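Local coordinates for protein 2-dehydro-3-deoxy-D-arabinonate dehydratase (Sulfolobus solfataricus, PDB 2Q1C) that catalyses the metal-dependent dehydration of 2-dehydro-3-deoxy-D-arabinonate to 2,5-dioxopentanoate, a step in a pentose oxidation pathway leading to 2-oxoglutarate, at residues M162-A167 with Q180-A185; L141-L146 with T254-V259; E145-L150 with G158-D163. All coordinates share one frame; numbering follows the deposited sequence.

Contact 1 of 3, residues M162-A167 with Q180-A185. With CA (calcium ion), chain B; 2KT (2-ketobutyric acid), chain C.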
ATOM      1  N   MET A 162      -9.477   8.715 -30.502  1.00 32.27           N
ATOM      2  CA  MET A 162     -10.172   9.419 -29.420  1.00 32.22           C
ATOM      3  C   MET A 162     -11.407  10.180 -29.894  1.00 32.23           C
ATOM      4  O   MET A 162     -11.390  10.824 -30.945  1.00 32.23           O
ATOM      5  CB  MET A 162      -9.226  10.351 -28.649  1.00 32.29           C
ATOM      6  CG  MET A 162      -9.908  11.153 -27.530  1.00 32.14           C
ATOM      7  SD  MET A 162      -8.815  11.799 -26.252  1.00 32.13           S
ATOM      8  CE  MET A 162      -8.460  10.324 -25.302  1.00 31.85           C
ATOM      9  N   ASP A 163     -12.472  10.090 -29.099  1.00 32.27           N
ATOM     10  CA  ASP A 163     -13.679  10.875 -29.308  1.00 32.40           C
ATOM     11  C   ASP A 163     -13.704  12.030 -28.310  1.00 32.43           C
ATOM     12  O   ASP A 163     -13.901  11.826 -27.109  1.00 32.42           O
ATOM     13  CB  ASP A 163     -14.927   9.994 -29.149  1.00 32.52           C
ATOM     14  CG  ASP A 163     -16.215  10.678 -29.620  1.00 33.03           C
ATOM     15  OD1 ASP A 163     -16.261  11.923 -29.732  1.00 33.17           O
ATOM     16  OD2 ASP A 163     -17.202   9.954 -29.873  1.00 33.81           O
ATOM     17  N   ASP A 164     -13.484  13.240 -28.819  1.00 32.49           N
ATOM     18  CA  ASP A 164     -13.648  14.458 -28.037  1.00 32.56           C
ATOM     19  C   ASP A 164     -15.110  14.893 -28.147  1.00 32.72           C
ATOM     20  O   ASP A 164     -15.497  15.592 -29.085  1.00 32.79           O
ATOM     21  CB  ASP A 164     -12.678  15.544 -28.530  1.00 32.44           C
ATOM     22  CG  ASP A 164     -12.963  16.922 -27.935  1.00 32.37           C
ATOM     23  OD1 ASP A 164     -13.593  17.022 -26.861  1.00 32.38           O
ATOM     24  OD2 ASP A 164     -12.551  17.921 -28.558  1.00 32.16           O
ATOM     25  N   VAL A 165     -15.922  14.456 -27.189  1.00 32.96           N
ATOM     26  CA  VAL A 165     -17.356  14.735 -27.210  1.00 33.22           C
ATOM     27  C   VAL A 165     -17.584  16.184 -26.782  1.00 33.51           C
ATOM     28  O   VAL A 165     -17.204  16.577 -25.679  1.00 33.56           O
ATOM     29  CB  VAL A 165     -18.146  13.741 -26.313  1.00 33.22           C
ATOM     30  CG1 VAL A 165     -19.643  13.894 -26.517  1.00 33.04           C
ATOM     31  CG2 VAL A 165     -17.724  12.299 -26.606  1.00 33.10           C
ATOM     32  N   SER A 166     -18.191  16.972 -27.669  1.00 33.93           N
ATOM     33  CA  SER A 166     -18.328  18.420 -27.468  1.00 34.27           C
ATOM     34  C   SER A 166     -19.778  18.900 -27.556  1.00 34.47           C
ATOM     35  O   SER A 166     -20.451  18.685 -28.569  1.00 34.43           O
ATOM     36  CB  SER A 166     -17.475  19.183 -28.490  1.00 34.27           C
ATOM     37  OG  SER A 166     -16.176  18.627 -28.612  1.00 34.33           O
ATOM     38  N   ALA A 167     -20.246  19.558 -26.495  1.00 34.74           N
ATOM     39  CA  ALA A 167     -21.570  20.180 -26.475  1.00 34.94           C
ATOM     40  C   ALA A 167     -21.527  21.483 -27.270  1.00 35.26           C
ATOM     41  O   ALA A 167     -21.457  22.578 -26.699  1.00 35.31           O
ATOM     42  CB  ALA A 167     -22.025  20.425 -25.045  1.00 34.77           C
ATOM     43  N   GLN A 180     -17.134  23.983 -20.001  1.00 35.87           N
ATOM     44  CA  GLN A 180     -18.395  23.317 -19.665  1.00 35.74           C
ATOM     45  C   GLN A 180     -18.853  22.392 -20.795  1.00 35.52           C
ATOM     46  O   GLN A 180     -19.449  21.343 -20.546  1.00 35.51           O
ATOM     47  CB  GLN A 180     -19.490  24.338 -19.340  1.00 35.70           C
ATOM     48  CG  GLN A 180     -19.232  25.163 -18.087  1.00 35.86           C
ATOM     49  CD  GLN A 180     -20.404  26.056 -17.717  1.00 35.88           C
ATOM     50  OE1 GLN A 180     -21.482  25.574 -17.368  1.00 36.28           O
ATOM     51  NE2 GLN A 180     -20.192  27.365 -17.779  1.00 36.13           N
ATOM     52  N   SER A 181     -18.556  22.789 -22.031  1.00 35.19           N
ATOM     53  CA  SER A 181     -18.940  22.029 -23.214  1.00 34.93           C
ATOM     54  C   SER A 181     -18.054  20.805 -23.450  1.00 34.77           C
ATOM     55  O   SER A 181     -18.453  19.876 -24.159  1.00 34.77           O
ATOM     56  CB  SER A 181     -18.910  22.930 -24.451  1.00 34.95           C
ATOM     57  OG  SER A 181     -17.583  23.152 -24.899  1.00 34.95           O
ATOM     58  N   LYS A 182     -16.863  20.808 -22.853  1.00 34.52           N
ATOM     59  CA  LYS A 182     -15.847  19.789 -23.134  1.00 34.23           C
ATOM     60  C   LYS A 182     -15.570  18.836 -21.971  1.00 34.06           C
ATOM     61  O   LYS A 182     -15.231  17.675 -22.194  1.00 34.05           O
ATOM     62  CB  LYS A 182     -14.534  20.449 -23.576  1.00 34.25           C
ATOM     63  CG  LYS A 182     -14.582  21.162 -24.925  1.00 34.19           C
ATOM     64  CD  LYS A 182     -14.329  20.212 -26.082  1.00 34.21           C
ATOM     65  CE  LYS A 182     -14.032  20.979 -27.358  1.00 34.31           C
ATOM     66  NZ  LYS A 182     -13.816  20.070 -28.519  1.00 34.71           N
ATOM     67  N   ILE A 183     -15.703  19.330 -20.739  1.00 33.83           N
ATOM     68  CA  ILE A 183     -15.297  18.578 -19.545  1.00 33.55           C
ATOM     69  C   ILE A 183     -16.492  18.161 -18.681  1.00 33.37           C
ATOM     70  O   ILE A 183     -17.070  18.987 -17.967  1.00 33.42           O
ATOM     71  CB  ILE A 183     -14.277  19.384 -18.677  1.00 33.60           C
ATOM     72  CG1 ILE A 183     -13.148  19.956 -19.547  1.00 33.52           C
ATOM     73  CG2 ILE A 183     -13.728  18.518 -17.534  1.00 33.46           C
ATOM     74  CD1 ILE A 183     -12.313  21.036 -18.875  1.00 33.56           C
ATOM     75  N   TYR A 184     -16.847  16.877 -18.751  1.00 33.00           N
ATOM     76  CA  TYR A 184     -17.935  16.306 -17.945  1.00 32.65           C
ATOM     77  C   TYR A 184     -17.837  14.780 -17.888  1.00 32.41           C
ATOM     78  O   TYR A 184     -16.950  14.190 -18.505  1.00 32.36           O
ATOM     79  CB  TYR A 184     -19.311  16.751 -18.471  1.00 32.64           C
ATOM     80  CG  TYR A 184     -19.559  16.442 -19.934  1.00 32.61           C
ATOM     81  CD1 TYR A 184     -20.172  15.250 -20.318  1.00 32.68           C
ATOM     82  CD2 TYR A 184     -19.191  17.343 -20.931  1.00 32.49           C
ATOM     83  CE1 TYR A 184     -20.405  14.960 -21.656  1.00 32.41           C
ATOM     84  CE2 TYR A 184     -19.418  17.061 -22.276  1.00 32.45           C
ATOM     85  CZ  TYR A 184     -20.027  15.867 -22.629  1.00 32.57           C
ATOM     86  OH  TYR A 184     -20.261  15.577 -23.954  1.00 32.61           O
ATOM     87  N   ALA A 185     -18.741  14.148 -17.143  1.00 32.17           N
ATOM     88  CA  ALA A 185     -18.774  12.686 -17.040  1.00 31.92           C
ATOM     89  C   ALA A 185     -19.119  12.050 -18.384  1.00 31.73           C
ATOM     90  O   ALA A 185     -20.170  12.327 -18.959  1.00 31.69           O
ATOM     91  CB  ALA A 185     -19.761  12.245 -15.969  1.00 31.87           C
TER
HETATM   92 CA    CA B 294     -11.632  18.601 -30.603  1.00 37.26          CA
HETATM   93  C4  2KT C 295     -12.357  23.328 -30.529  1.00 40.00           C
HETATM   94  C3  2KT C 295     -11.520  22.952 -31.425  1.00 40.37           C
HETATM   95  C2  2KT C 295     -11.515  21.698 -31.576  1.00 40.51           C
HETATM   96  O3  2KT C 295     -11.904  20.968 -30.671  1.00 40.56           O
HETATM   97  C   2KT C 295     -11.075  21.149 -32.719  1.00 40.51           C
HETATM   98  OXT 2KT C 295     -10.667  21.875 -33.652  1.00 40.73           O
HETATM   99  O   2KT C 295     -11.079  19.900 -32.835  1.00 40.36           O
HETATM  100  O   HOH W   1      -9.210  18.511 -30.225  1.00 35.36           O

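Contact 2 of 3, residues L141-L146 with T254-V259. With CA (calcium ion), chain B; 2KT (2-ketobutyric acid), chain C.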
ATOM      1  N   LEU A 141     -21.953  16.976 -30.464  1.00 37.89           N
ATOM      2  CA  LEU A 141     -21.346  16.213 -31.555  1.00 37.60           C
ATOM      3  C   LEU A 141     -20.099  15.450 -31.113  1.00 37.32           C
ATOM      4  O   LEU A 141     -19.379  15.904 -30.222  1.00 37.34           O
ATOM      5  CB  LEU A 141     -20.988  17.136 -32.728  1.00 37.64           C
ATOM      6  CG  LEU A 141     -22.107  17.795 -33.542  1.00 37.88           C
ATOM      7  CD1 LEU A 141     -21.506  18.722 -34.587  1.00 38.03           C
ATOM      8  CD2 LEU A 141     -23.017  16.763 -34.203  1.00 37.76           C
ATOM      9  N   PRO A 142     -19.848  14.276 -31.728  1.00 37.05           N
ATOM     10  CA  PRO A 142     -18.581  13.591 -31.505  1.00 36.86           C
ATOM     11  C   PRO A 142     -17.492  14.145 -32.424  1.00 36.70           C
ATOM     12  O   PRO A 142     -17.766  14.480 -33.581  1.00 36.79           O
ATOM     13  CB  PRO A 142     -18.901  12.140 -31.864  1.00 36.85           C
ATOM     14  CG  PRO A 142     -19.991  12.229 -32.880  1.00 36.83           C
ATOM     15  CD  PRO A 142     -20.732  13.522 -32.639  1.00 37.01           C
ATOM     16  N   GLU A 143     -16.272  14.251 -31.908  1.00 36.37           N
ATOM     17  CA  GLU A 143     -15.154  14.734 -32.709  1.00 36.02           C
ATOM     18  C   GLU A 143     -14.091  13.644 -32.866  1.00 35.76           C
ATOM     19  O   GLU A 143     -13.272  13.433 -31.966  1.00 35.76           O
ATOM     20  CB  GLU A 143     -14.577  16.028 -32.123  1.00 35.98           C
ATOM     21  CG  GLU A 143     -15.568  17.199 -32.123  1.00 36.06           C
ATOM     22  CD  GLU A 143     -14.955  18.522 -31.676  1.00 36.22           C
ATOM     23  OE1 GLU A 143     -15.700  19.523 -31.594  1.00 36.56           O
ATOM     24  OE2 GLU A 143     -13.736  18.573 -31.406  1.00 36.39           O
ATOM     25  N   PRO A 144     -14.127  12.924 -34.007  1.00 35.50           N
ATOM     26  CA  PRO A 144     -13.190  11.841 -34.314  1.00 35.25           C
ATOM     27  C   PRO A 144     -11.771  12.363 -34.511  1.00 35.03           C
ATOM     28  O   PRO A 144     -11.530  13.190 -35.397  1.00 35.02           O
ATOM     29  CB  PRO A 144     -13.743  11.258 -35.621  1.00 35.21           C
ATOM     30  CG  PRO A 144     -14.532  12.354 -36.230  1.00 35.29           C
ATOM     31  CD  PRO A 144     -15.111  13.123 -35.086  1.00 35.46           C
ATOM     32  N   GLU A 145     -10.845  11.893 -33.681  1.00 34.80           N
ATOM     33  CA  GLU A 145      -9.485  12.434 -33.672  1.00 34.67           C
ATOM     34  C   GLU A 145      -8.405  11.372 -33.493  1.00 34.57           C
ATOM     35  O   GLU A 145      -8.624  10.347 -32.844  1.00 34.65           O
ATOM     36  CB  GLU A 145      -9.342  13.493 -32.577  1.00 34.56           C
ATOM     37  CG  GLU A 145     -10.291  14.672 -32.720  1.00 34.53           C
ATOM     38  CD  GLU A 145     -10.108  15.731 -31.653  1.00 34.66           C
ATOM     39  OE1 GLU A 145     -11.097  16.430 -31.345  1.00 34.38           O
ATOM     40  OE2 GLU A 145      -8.982  15.881 -31.129  1.00 34.84           O
ATOM     41  N   LEU A 146      -7.242  11.630 -34.084  1.00 34.46           N
ATOM     42  CA  LEU A 146      -6.043  10.851 -33.811  1.00 34.39           C
ATOM     43  C   LEU A 146      -5.420  11.386 -32.531  1.00 34.41           C
ATOM     44  O   LEU A 146      -5.224  12.594 -32.386  1.00 34.44           O
ATOM     45  CB  LEU A 146      -5.047  10.951 -34.973  1.00 34.42           C
ATOM     46  CG  LEU A 146      -3.662  10.305 -34.819  1.00 34.32           C
ATOM     47  CD1 LEU A 146      -3.747   8.780 -34.766  1.00 34.23           C
ATOM     48  CD2 LEU A 146      -2.753  10.749 -35.949  1.00 34.26           C
ATOM     49  N   THR A 254      -5.457  15.369 -31.282  1.00 35.14           N
ATOM     50  CA  THR A 254      -4.884  16.306 -32.263  1.00 35.51           C
ATOM     51  C   THR A 254      -5.848  17.199 -33.056  1.00 35.87           C
ATOM     52  O   THR A 254      -5.420  17.908 -33.971  1.00 35.98           O
ATOM     53  CB  THR A 254      -3.962  15.573 -33.264  1.00 35.43           C
ATOM     54  OG1 THR A 254      -4.711  14.566 -33.952  1.00 35.46           O
ATOM     55  CG2 THR A 254      -2.779  14.933 -32.545  1.00 35.36           C
ATOM     56  N   GLY A 255      -7.135  17.174 -32.715  1.00 36.25           N
ATOM     57  CA  GLY A 255      -8.129  17.987 -33.426  1.00 36.76           C
ATOM     58  C   GLY A 255      -8.875  17.219 -34.502  1.00 37.13           C
ATOM     59  O   GLY A 255      -8.367  16.230 -35.037  1.00 37.10           O
ATOM     60  N   THR A 256     -10.085  17.681 -34.817  1.00 37.52           N
ATOM     61  CA  THR A 256     -10.956  16.994 -35.775  1.00 38.00           C
ATOM     62  C   THR A 256     -11.107  17.735 -37.108  1.00 38.40           C
ATOM     63  O   THR A 256     -10.821  18.931 -37.206  1.00 38.56           O
ATOM     64  CB  THR A 256     -12.359  16.711 -35.171  1.00 37.95           C
ATOM     65  OG1 THR A 256     -13.066  15.787 -36.005  1.00 37.94           O
ATOM     66  CG2 THR A 256     -13.175  17.999 -35.023  1.00 37.83           C
ATOM     67  N   ALA A 257     -11.555  17.010 -38.128  1.00 38.87           N
ATOM     68  CA  ALA A 257     -11.849  17.595 -39.433  1.00 39.35           C
ATOM     69  C   ALA A 257     -13.234  17.185 -39.934  1.00 39.70           C
ATOM     70  O   ALA A 257     -13.744  17.761 -40.898  1.00 39.84           O
ATOM     71  CB  ALA A 257     -10.785  17.212 -40.440  1.00 39.26           C
ATOM     72  N   ILE A 258     -13.829  16.191 -39.277  1.00 40.06           N
ATOM     73  CA  ILE A 258     -15.175  15.725 -39.607  1.00 40.42           C
ATOM     74  C   ILE A 258     -16.196  16.370 -38.669  1.00 40.79           C
ATOM     75  O   ILE A 258     -16.266  16.037 -37.482  1.00 40.80           O
ATOM     76  CB  ILE A 258     -15.280  14.181 -39.540  1.00 40.35           C
ATOM     77  CG1 ILE A 258     -14.196  13.530 -40.407  1.00 40.26           C
ATOM     78  CG2 ILE A 258     -16.668  13.719 -39.980  1.00 40.24           C
ATOM     79  CD1 ILE A 258     -13.823  12.120 -39.988  1.00 40.15           C
ATOM     80  N   VAL A 259     -16.976  17.304 -39.208  1.00 41.30           N
ATOM     81  CA  VAL A 259     -17.969  18.032 -38.421  1.00 41.90           C
ATOM     82  C   VAL A 259     -19.370  17.874 -39.021  1.00 42.45           C
ATOM     83  O   VAL A 259     -19.681  18.486 -40.048  1.00 42.56           O
ATOM     84  CB  VAL A 259     -17.613  19.540 -38.282  1.00 41.85           C
ATOM     85  CG1 VAL A 259     -18.644  20.262 -37.418  1.00 41.67           C
ATOM     86  CG2 VAL A 259     -16.214  19.719 -37.697  1.00 41.74           C
TER
HETATM   87 CA    CA B 294     -11.632  18.601 -30.603  1.00 37.26          CA
HETATM   88  C4  2KT C 295     -12.357  23.328 -30.529  1.00 40.00           C
HETATM   89  C3  2KT C 295     -11.520  22.952 -31.425  1.00 40.37           C
HETATM   90  C2  2KT C 295     -11.515  21.698 -31.576  1.00 40.51           C
HETATM   91  O3  2KT C 295     -11.904  20.968 -30.671  1.00 40.56           O
HETATM   92  C   2KT C 295     -11.075  21.149 -32.719  1.00 40.51           C
HETATM   93  OXT 2KT C 295     -10.667  21.875 -33.652  1.00 40.73           O
HETATM   94  O   2KT C 295     -11.079  19.900 -32.835  1.00 40.36           O
HETATM   95  O   HOH W   2     -17.447  17.030 -35.165  1.00 29.52           O
HETATM   96  O   HOH W   3     -10.714  14.187 -37.989  1.00 39.29           O
HETATM   97  O   HOH W   1      -9.210  18.511 -30.225  1.00 35.36           O

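Contact 3 of 3, residues E145-L150 with G158-D163. With CA (calcium ion), chain B.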
ATOM      1  N   GLU A 145     -10.845  11.893 -33.681  1.00 34.80           N
ATOM      2  CA  GLU A 145      -9.485  12.434 -33.672  1.00 34.67           C
ATOM      3  C   GLU A 145      -8.405  11.372 -33.493  1.00 34.57           C
ATOM      4  O   GLU A 145      -8.624  10.347 -32.844  1.00 34.65           O
ATOM      5  CB  GLU A 145      -9.342  13.493 -32.577  1.00 34.56           C
ATOM      6  CG  GLU A 145     -10.291  14.672 -32.720  1.00 34.53           C
ATOM      7  CD  GLU A 145     -10.108  15.731 -31.653  1.00 34.66           C
ATOM      8  OE1 GLU A 145     -11.097  16.430 -31.345  1.00 34.38           O
ATOM      9  OE2 GLU A 145      -8.982  15.881 -31.129  1.00 34.84           O
ATOM     10  N   LEU A 146      -7.242  11.630 -34.084  1.00 34.46           N
ATOM     11  CA  LEU A 146      -6.043  10.851 -33.811  1.00 34.39           C
ATOM     12  C   LEU A 146      -5.420  11.386 -32.531  1.00 34.41           C
ATOM     13  O   LEU A 146      -5.224  12.594 -32.386  1.00 34.44           O
ATOM     14  CB  LEU A 146      -5.047  10.951 -34.973  1.00 34.42           C
ATOM     15  CG  LEU A 146      -3.662  10.305 -34.819  1.00 34.32           C
ATOM     16  CD1 LEU A 146      -3.747   8.780 -34.766  1.00 34.23           C
ATOM     17  CD2 LEU A 146      -2.753  10.749 -35.949  1.00 34.26           C
ATOM     18  N   ALA A 147      -5.120  10.485 -31.602  1.00 34.41           N
ATOM     19  CA  ALA A 147      -4.572  10.875 -30.310  1.00 34.54           C
ATOM     20  C   ALA A 147      -3.230  10.202 -30.039  1.00 34.64           C
ATOM     21  O   ALA A 147      -3.021   9.044 -30.407  1.00 34.71           O
ATOM     22  CB  ALA A 147      -5.561  10.566 -29.203  1.00 34.41           C
ATOM     23  N   VAL A 148      -2.325  10.939 -29.401  1.00 34.72           N
ATOM     24  CA  VAL A 148      -1.012  10.404 -29.034  1.00 34.82           C
ATOM     25  C   VAL A 148      -0.864  10.214 -27.526  1.00 34.97           C
ATOM     26  O   VAL A 148      -1.342  11.033 -26.735  1.00 34.95           O
ATOM     27  CB  VAL A 148       0.160  11.278 -29.566  1.00 34.81           C
ATOM     28  CG1 VAL A 148       0.363  11.050 -31.050  1.00 34.75           C
ATOM     29  CG2 VAL A 148      -0.062  12.766 -29.260  1.00 34.66           C
ATOM     30  N   VAL A 149      -0.207   9.120 -27.143  1.00 35.06           N
ATOM     31  CA  VAL A 149       0.179   8.885 -25.751  1.00 35.16           C
ATOM     32  C   VAL A 149       1.611   9.392 -25.545  1.00 35.23           C
ATOM     33  O   VAL A 149       2.523   9.042 -26.302  1.00 35.13           O
ATOM     34  CB  VAL A 149       0.057   7.390 -25.355  1.00 35.13           C
ATOM     35  CG1 VAL A 149       0.377   7.190 -23.880  1.00 34.97           C
ATOM     36  CG2 VAL A 149      -1.341   6.872 -25.655  1.00 35.19           C
ATOM     37  N   LEU A 150       1.789  10.223 -24.522  1.00 35.34           N
ATOM     38  CA  LEU A 150       3.050  10.918 -24.273  1.00 35.49           C
ATOM     39  C   LEU A 150       3.695  10.494 -22.958  1.00 35.65           C
ATOM     40  O   LEU A 150       3.007  10.044 -22.040  1.00 35.68           O
ATOM     41  CB  LEU A 150       2.803  12.430 -24.243  1.00 35.42           C
ATOM     42  CG  LEU A 150       2.827  13.303 -25.507  1.00 35.35           C
ATOM     43  CD1 LEU A 150       2.629  12.539 -26.819  1.00 35.05           C
ATOM     44  CD2 LEU A 150       1.808  14.431 -25.372  1.00 34.84           C
ATOM     45  N   GLY A 158       2.768   6.177 -28.282  1.00 34.17           N
ATOM     46  CA  GLY A 158       1.841   5.453 -29.143  1.00 33.96           C
ATOM     47  C   GLY A 158       0.670   6.272 -29.657  1.00 33.86           C
ATOM     48  O   GLY A 158       0.533   7.454 -29.332  1.00 33.89           O
ATOM     49  N   TYR A 159      -0.174   5.626 -30.463  1.00 33.73           N
ATOM     50  CA  TYR A 159      -1.352   6.262 -31.059  1.00 33.53           C
ATOM     51  C   TYR A 159      -2.637   5.531 -30.683  1.00 33.24           C
ATOM     52  O   TYR A 159      -2.630   4.320 -30.460  1.00 33.13           O
ATOM     53  CB  TYR A 159      -1.235   6.299 -32.585  1.00 33.70           C
ATOM     54  CG  TYR A 159      -0.007   7.003 -33.114  1.00 33.98           C
ATOM     55  CD1 TYR A 159      -0.066   8.337 -33.519  1.00 34.18           C
ATOM     56  CD2 TYR A 159       1.213   6.332 -33.226  1.00 34.11           C
ATOM     57  CE1 TYR A 159       1.059   8.987 -34.011  1.00 34.15           C
ATOM     58  CE2 TYR A 159       2.343   6.973 -33.714  1.00 34.25           C
ATOM     59  CZ  TYR A 159       2.258   8.299 -34.105  1.00 34.19           C
ATOM     60  OH  TYR A 159       3.376   8.935 -34.590  1.00 34.42           O
ATOM     61  N   THR A 160      -3.736   6.279 -30.619  1.00 32.98           N
ATOM     62  CA  THR A 160      -5.064   5.706 -30.399  1.00 32.78           C
ATOM     63  C   THR A 160      -6.150   6.559 -31.064  1.00 32.71           C
ATOM     64  O   THR A 160      -5.891   7.684 -31.497  1.00 32.66           O
ATOM     65  CB  THR A 160      -5.367   5.506 -28.882  1.00 32.81           C
ATOM     66  OG1 THR A 160      -6.562   4.728 -28.722  1.00 32.68           O
ATOM     67  CG2 THR A 160      -5.528   6.845 -28.162  1.00 32.62           C
ATOM     68  N   ILE A 161      -7.357   6.004 -31.154  1.00 32.59           N
ATOM     69  CA  ILE A 161      -8.538   6.741 -31.596  1.00 32.44           C
ATOM     70  C   ILE A 161      -9.150   7.430 -30.380  1.00 32.40           C
ATOM     71  O   ILE A 161      -9.327   6.794 -29.340  1.00 32.42           O
ATOM     72  CB  ILE A 161      -9.597   5.788 -32.198  1.00 32.45           C
ATOM     73  CG1 ILE A 161      -8.996   4.941 -33.325  1.00 32.40           C
ATOM     74  CG2 ILE A 161     -10.814   6.569 -32.683  1.00 32.52           C
ATOM     75  CD1 ILE A 161      -9.719   3.629 -33.561  1.00 32.48           C
ATOM     76  N   MET A 162      -9.477   8.715 -30.502  1.00 32.27           N
ATOM     77  CA  MET A 162     -10.172   9.419 -29.420  1.00 32.22           C
ATOM     78  C   MET A 162     -11.407  10.180 -29.894  1.00 32.23           C
ATOM     79  O   MET A 162     -11.390  10.824 -30.945  1.00 32.23           O
ATOM     80  CB  MET A 162      -9.226  10.351 -28.649  1.00 32.29           C
ATOM     81  CG  MET A 162      -9.908  11.153 -27.530  1.00 32.14           C
ATOM     82  SD  MET A 162      -8.815  11.799 -26.252  1.00 32.13           S
ATOM     83  CE  MET A 162      -8.460  10.324 -25.302  1.00 31.85           C
ATOM     84  N   ASP A 163     -12.472  10.090 -29.099  1.00 32.27           N
ATOM     85  CA  ASP A 163     -13.679  10.875 -29.308  1.00 32.40           C
ATOM     86  C   ASP A 163     -13.704  12.030 -28.310  1.00 32.43           C
ATOM     87  O   ASP A 163     -13.901  11.826 -27.109  1.00 32.42           O
ATOM     88  CB  ASP A 163     -14.927   9.994 -29.149  1.00 32.52           C
ATOM     89  CG  ASP A 163     -16.215  10.678 -29.620  1.00 33.03           C
ATOM     90  OD1 ASP A 163     -16.261  11.923 -29.732  1.00 33.17           O
ATOM     91  OD2 ASP A 163     -17.202   9.954 -29.873  1.00 33.81           O
TER
HETATM   92 CA    CA B 294     -11.632  18.601 -30.603  1.00 37.26          CA
HETATM   93  O   HOH W   1      -9.210  18.511 -30.225  1.00 35.36           O

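Contact 1 of 3, residues M162-A167 with Q180-A185
Ala167 and Ser181 join the two backbones where the chain leaving strand 156-164 passes the end of helix 178-182, the two paths lying 115° apart, and the Ala167 N-H meets Ser181 O over 3.0 Å in a nearly straight bond (175°). Ala167, the N-cap residue of the helix that follows, also rests its CB 4.0 Å from Ser181 CB.

Lys182 carries the polar half of the contact. A bend at its second torsion (chi2 -85°) turns the chain toward Asp164, which it crosses at about a right angle, and the extended remainder slides CD and CE past Ser166 OG. Its NZ then donates to Asp164 OD2 at 2.5 Å within a salt bridge, to Ser166 OG at 2.8 Å, and to the keto oxygen O3 of 2-ketobutyric acid at 3.0 Å. Asp164 divides its carboxylate: OD2 also binds the calcium ion at 2.3 Å, while OD1 forms a salt bridge with Lys118, which in turn holds Lys182 O.

Farther from the metal, Val165 CG1 crosses the end of Tyr184, with Tyr184 CZ 4.4 Å from that methyl. The Tyr184 hydroxyl is bonded to Ala132 O, outside the contact.

One carboxylate oxygen thus touches both the metal and the lysine, and these two in turn meet at a single ligand oxygen. Such convergence illustrates how a site can address a carbonyl from two directions at once; it is consistent with calcium and Lys182 together polarising the keto group of the substrate.

Contact 2 of 3, residues L141-L146 with T254-V259
Glu143 and Glu145 share one shape: each turns CG away from its own carbonyl carbon and beside the backbone N (chi1 -63° and -59°) and then extends, passing Thr256 and Gly255 on the way to one calcium ion. Glu143 OE2 binds the calcium at 2.2 Å and Glu145 OE1 binds it at 2.4 Å. Thr256 is rotated differently (chi1 -167°), which sends OG1 back to Pro144 O, 3.1 Å away and above the carbonyl plane, and brings the methyl CG2 across the Glu143 side chain.

The second oxygen of each carboxylate has partners of its own. Glu145 OE2 is approached by Gly255 N at 2.8 Å, from well above the carboxylate plane, and also accepts from Thr253 OG1 and from a calcium-bound water; Glu143 OE1 forms a salt bridge with Arg89. At the strand's next residue, Leu146 O is gripped twice by Thr254, through N at 3.0 Å and through OG1 at 2.6 Å. Pro144 CG meets Ile258 CD1 at 3.8 Å, and waters bridge Pro142 O to Ile258 O and Pro144 O to Ala257 N.

Thr256 N, meanwhile, donates to the carboxylate oxygen O of 2-ketobutyric acid at 3.1 Å. An alanine here removes both the hydroxyl that Pro144 O accepts from and the methyl crossing Glu143, which would probably leave the ligand-contacting loop less firmly set against residues 143-145.

Two glutamates separated by a single proline, completed by Asp164, form the acidic metal site of the FAH family, closed on the ligand side by this loop.

Contact 3 of 3, residues E145-L150 with G158-D163
Tyr159 sets its ring beside Val148 and Leu146, which meet it obliquely from the neighbouring strand. Val148 CG1 lies 3.7 Å from Tyr159 CE1, the two side chains running side by side in the same direction, while Leu146 CD1 slants across to Tyr159 CD1 at 3.9 Å. Val148 and Tyr159 form a non-hydrogen-bonded antiparallel pair, and each has a branch beside its backbone N (CG1 and CG), which keeps methyl and ring abreast.

The other face of the hairpin carries Ala147, Thr160 and Met162. Small Ala147 is touched twice: Met162 CB comes diagonally to Ala147 CB at 3.7 Å, and Thr160 CG2 reaches the same CB at 3.9 Å. Thr160 OG1 is hydrogen-bonded to Val193 O of the adjoining strand 188-196.

Between the faces runs a regular ladder, Met162 N to Glu145 O at 3.0 Å, Thr160 N to Ala147 O at 2.9 Å and Val149 N to Gly158 O at 2.8 Å, each a member of a hydrogen-bonded pair; the return bond from Gly158 N is weak. The two segments run at 141° to each other, antiparallel with a clear twist.

Strand 250-253 pairs with 144-150 on one flank and strand 188-196 with 156-164 on the other, so the hairpin is central. Met162 packs against both of those strands, whereas Ile161, on the Tyr159 face, meets Ile274 and Ile276 of strand 271-276 in a second sheet.

How the contacts relate
The three contacts follow one hairpin into the metal site. Contact 3 pairs strands 144-150 and 156-164 near the middle of the chain; contact 2 takes up the start of the first strand and contact 1 the end of the second, so the antiparallel pairing delivers both ends to the same calcium. Centres of contacts 1 and 2 lie about 11 Å apart, as do those of 2 and 3, while 1 and 3 are about 15 Å apart. Along the sequence, contact 1 is nested within the long excursion closed by contact 2, which recruits residues 254-259 from far downstream. A local hairpin thereby becomes the frame on which remote substrate-binding residues gather.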